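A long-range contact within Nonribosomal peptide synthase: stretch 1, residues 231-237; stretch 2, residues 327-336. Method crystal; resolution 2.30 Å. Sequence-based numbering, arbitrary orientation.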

# COMPACT_ATOMS: atom_id res chain seq x y z
N PHE A 231 -4.21 -6.16 3.23
CA PHE A 231 -2.87 -6.22 2.65
C PHE A 231 -2.33 -4.84 2.39
O PHE A 231 -3.02 -3.95 1.89
N ASP A 232 -1.09 -4.68 2.82
CA ASP A 232 -0.27 -3.50 2.52
C ASP A 232 -0.40 -2.99 1.06
O ASP A 232 -0.49 -1.81 0.78
N PHE A 233 -0.38 -3.94 0.13
CA PHE A 233 -0.42 -3.64 -1.30
C PHE A 233 -1.76 -3.01 -1.74
O PHE A 233 -1.79 -2.28 -2.72
N CYS A 234 -2.84 -3.27 -1.01
CA CYS A 234 -4.11 -2.69 -1.33
C CYS A 234 -4.10 -1.20 -1.07
O CYS A 234 -4.38 -0.41 -1.97
N LEU A 235 -3.82 -0.83 0.16
CA LEU A 235 -3.69 0.55 0.53
C LEU A 235 -2.66 1.30 -0.36
O LEU A 235 -2.93 2.40 -0.84
N GLY A 236 -1.51 0.69 -0.56
CA GLY A 236 -0.49 1.26 -1.44
C GLY A 236 -1.00 1.56 -2.87
O GLY A 236 -0.66 2.60 -3.44
N GLY A 237 -1.74 0.61 -3.44
CA GLY A 237 -2.19 0.68 -4.80
C GLY A 237 -3.22 1.74 -4.94
O GLY A 237 -3.22 2.53 -5.89
N ASN A 327 7.64 -5.31 -12.42
CA ASN A 327 7.99 -6.17 -11.29
C ASN A 327 8.36 -5.29 -10.08
O ASN A 327 9.25 -4.42 -10.14
N LEU A 328 7.63 -5.50 -9.00
CA LEU A 328 7.75 -4.66 -7.83
C LEU A 328 8.41 -5.47 -6.70
O LEU A 328 7.84 -6.46 -6.26
N TYR A 329 9.59 -5.07 -6.26
CA TYR A 329 10.30 -5.78 -5.18
C TYR A 329 10.19 -4.92 -3.92
O TYR A 329 10.36 -3.69 -3.98
N GLY A 330 9.91 -5.56 -2.79
CA GLY A 330 10.10 -4.92 -1.48
C GLY A 330 9.23 -5.52 -0.40
O GLY A 330 8.61 -6.54 -0.61
N ALA A 331 9.17 -4.83 0.73
CA ALA A 331 8.44 -5.30 1.86
C ALA A 331 7.61 -4.21 2.53
O ALA A 331 7.73 -3.01 2.27
N THR A 332 6.77 -4.67 3.45
CA THR A 332 6.00 -3.76 4.27
C THR A 332 6.80 -2.65 4.92
O THR A 332 6.30 -1.53 5.10
N GLU A 333 8.03 -2.97 5.32
CA GLU A 333 8.84 -2.00 6.01
C GLU A 333 9.13 -0.77 5.20
O GLU A 333 9.52 0.24 5.80
N SER A 334 9.01 -0.84 3.88
CA SER A 334 9.17 0.37 3.04
C SER A 334 8.03 0.57 2.04
O SER A 334 8.07 1.49 1.20
N MET A 335 7.00 -0.25 2.19
CA MET A 335 5.96 -0.50 1.18
C MET A 335 6.50 -1.19 -0.04
O MET A 335 6.02 -2.25 -0.38
N ALA A 336 7.51 -0.61 -0.68
CA ALA A 336 8.26 -1.24 -1.76
C ALA A 336 9.60 -0.56 -1.85
O ALA A 336 9.84 0.42 -1.15

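Stretch 2 leaves a strand at residues 327-329 and continues as loop, and it packs against the first turns of a helix that begins at D232. The contact is small: 282 Å² is buried, counting both sides. No direct hydrogen bond crosses it. Apolar packing and one bridging water join the two stretches.

N327 takes no part. Its side chain is out of reach of stretch 1, and its ND2 is hydrogen-bonded elsewhere in the structure.

L328 is the first residue to reach across. Its CA-to-CB bond points toward the helix, with chi1 t and chi2 p. Its CD2 lies 3.9 Å from CE1 of F233, an ordinary van der Waals distance. The methyl meets the ring obliquely. The CA-to-CB bond of F233 points sideways to stretch 2, but with chi1 t (-167°) the end of the side chain comes nearer.

Y329 is out of reach, and its OH is hydrogen-bonded elsewhere in the structure. G330 is also distant from stretch 1. Its backbone angles, phi 156° and psi -168°, by themselves call for glycine, because a CB would be jammed against the carbonyl oxygen of Y329. A CB here would also clash with CA of A336, 2.7 Å away.

A331 points away from the helix. Its carbonyl works within the loop instead, where S334 N donates to A331 O at 3.0 Å.

T332 brings the two backbones closest, with T332 CA 6.5 Å from D232 CA. Its CB points sideways and chi1 is m. D232 points toward stretch 2 with chi1 t, and its OD2 lies 3.5 Å from CA of T332. The two side chains approach to 3.8 Å, between D232 OD2 and T332 OG1. Water 1 makes the polar link. It donates to D232 OD1 at 2.4 Å, a very short distance, and to T332 O at 2.9 Å. The carboxylate is thus tied to the loop backbone through solvent.

E333 and S334 both direct CB away and make no contact with stretch 1. The end of E333 comes nearer than its CB direction suggests, but still makes no contact. S334, with chi1 p, turns to its own loop: OG donates a weak hydrogen bond to A336 O at 2.9 Å.

M335 has the largest covered area in the contact, 86 Å². Its phi is positive, 66°. CB starts sideways, but chi1 t and chi2 t extend the chain toward the helix, and chi3 m (-90°) sets the terminal methyl. CE lies 3.4 Å from both D232 OD1 and G236 CA. It also comes within 4.5 Å of L235 CG, a looser apolar contact. G236 leaves room for the thioether: an ideal CB there would point toward stretch 2 and sit 2.8 Å from M335 SD, a clash.

A336 closes the stretch. It is buried, but its methyl does not touch stretch 1.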

# COMPACT_ATOMS: atom_id res chain seq x y z
CB PHE A 231 -2.81 -7.05 1.36
CG PHE A 231 -2.85 -8.54 1.56
CD1 PHE A 231 -4.03 -9.18 1.90
CD2 PHE A 231 -1.72 -9.33 1.35
CE1 PHE A 231 -4.08 -10.56 2.05
CE2 PHE A 231 -1.76 -10.72 1.50
CZ PHE A 231 -2.95 -11.34 1.86
CB ASP A 232 1.18 -3.97 2.76
CG ASP A 232 2.14 -2.86 2.76
OD1 ASP A 232 1.76 -1.77 3.24
OD2 ASP A 232 3.26 -3.07 2.29
CB PHE A 233 -0.13 -4.96 -2.08
CG PHE A 233 0.17 -4.77 -3.55
CD1 PHE A 233 0.72 -3.59 -4.04
CD2 PHE A 233 -0.08 -5.84 -4.46
CE1 PHE A 233 0.98 -3.45 -5.40
CE2 PHE A 233 0.19 -5.72 -5.81
CZ PHE A 233 0.73 -4.52 -6.28
CB CYS A 234 -5.24 -3.34 -0.53
SG CYS A 234 -6.86 -2.56 -0.74
CB LEU A 235 -3.30 0.64 2.02
CG LEU A 235 -2.56 1.88 2.48
CD1 LEU A 235 -3.49 3.09 2.42
CD2 LEU A 235 -2.02 1.67 3.89
CB ASN A 327 9.17 -7.05 -11.72
CG ASN A 327 9.74 -7.86 -10.57
OD1 ASN A 327 9.00 -8.39 -9.76
ND2 ASN A 327 11.08 -7.95 -10.51
CB LEU A 328 6.36 -4.21 -7.42
CG LEU A 328 6.27 -3.04 -6.47
CD1 LEU A 328 6.66 -1.77 -7.20
CD2 LEU A 328 4.86 -2.92 -5.91
CB TYR A 329 11.81 -6.03 -5.49
CG TYR A 329 12.65 -6.17 -4.20
CD1 TYR A 329 12.55 -7.30 -3.38
CD2 TYR A 329 13.49 -5.14 -3.78
CE1 TYR A 329 13.27 -7.42 -2.19
CE2 TYR A 329 14.21 -5.23 -2.58
CZ TYR A 329 14.09 -6.37 -1.79
OH TYR A 329 14.78 -6.46 -0.59
CB ALA A 331 9.40 -5.90 2.87
CB THR A 332 5.31 -4.54 5.36
OG1 THR A 332 4.59 -5.61 4.75
CG2 THR A 332 4.33 -3.63 6.13
CB GLU A 333 10.14 -2.62 6.52
CG GLU A 333 9.96 -3.45 7.81
CD GLU A 333 9.54 -4.90 7.55
OE1 GLU A 333 9.12 -5.23 6.41
OE2 GLU A 333 9.69 -5.73 8.48
CB SER A 334 10.48 0.37 2.26
OG SER A 334 10.53 -0.76 1.42
CB MET A 335 5.18 0.76 0.80
CG MET A 335 4.03 0.43 -0.14
SD MET A 335 2.68 1.63 -0.08
CE MET A 335 1.60 0.94 1.19
CB ALA A 336 7.52 -1.16 -3.10
O HOH W 1 3.62 -0.75 4.37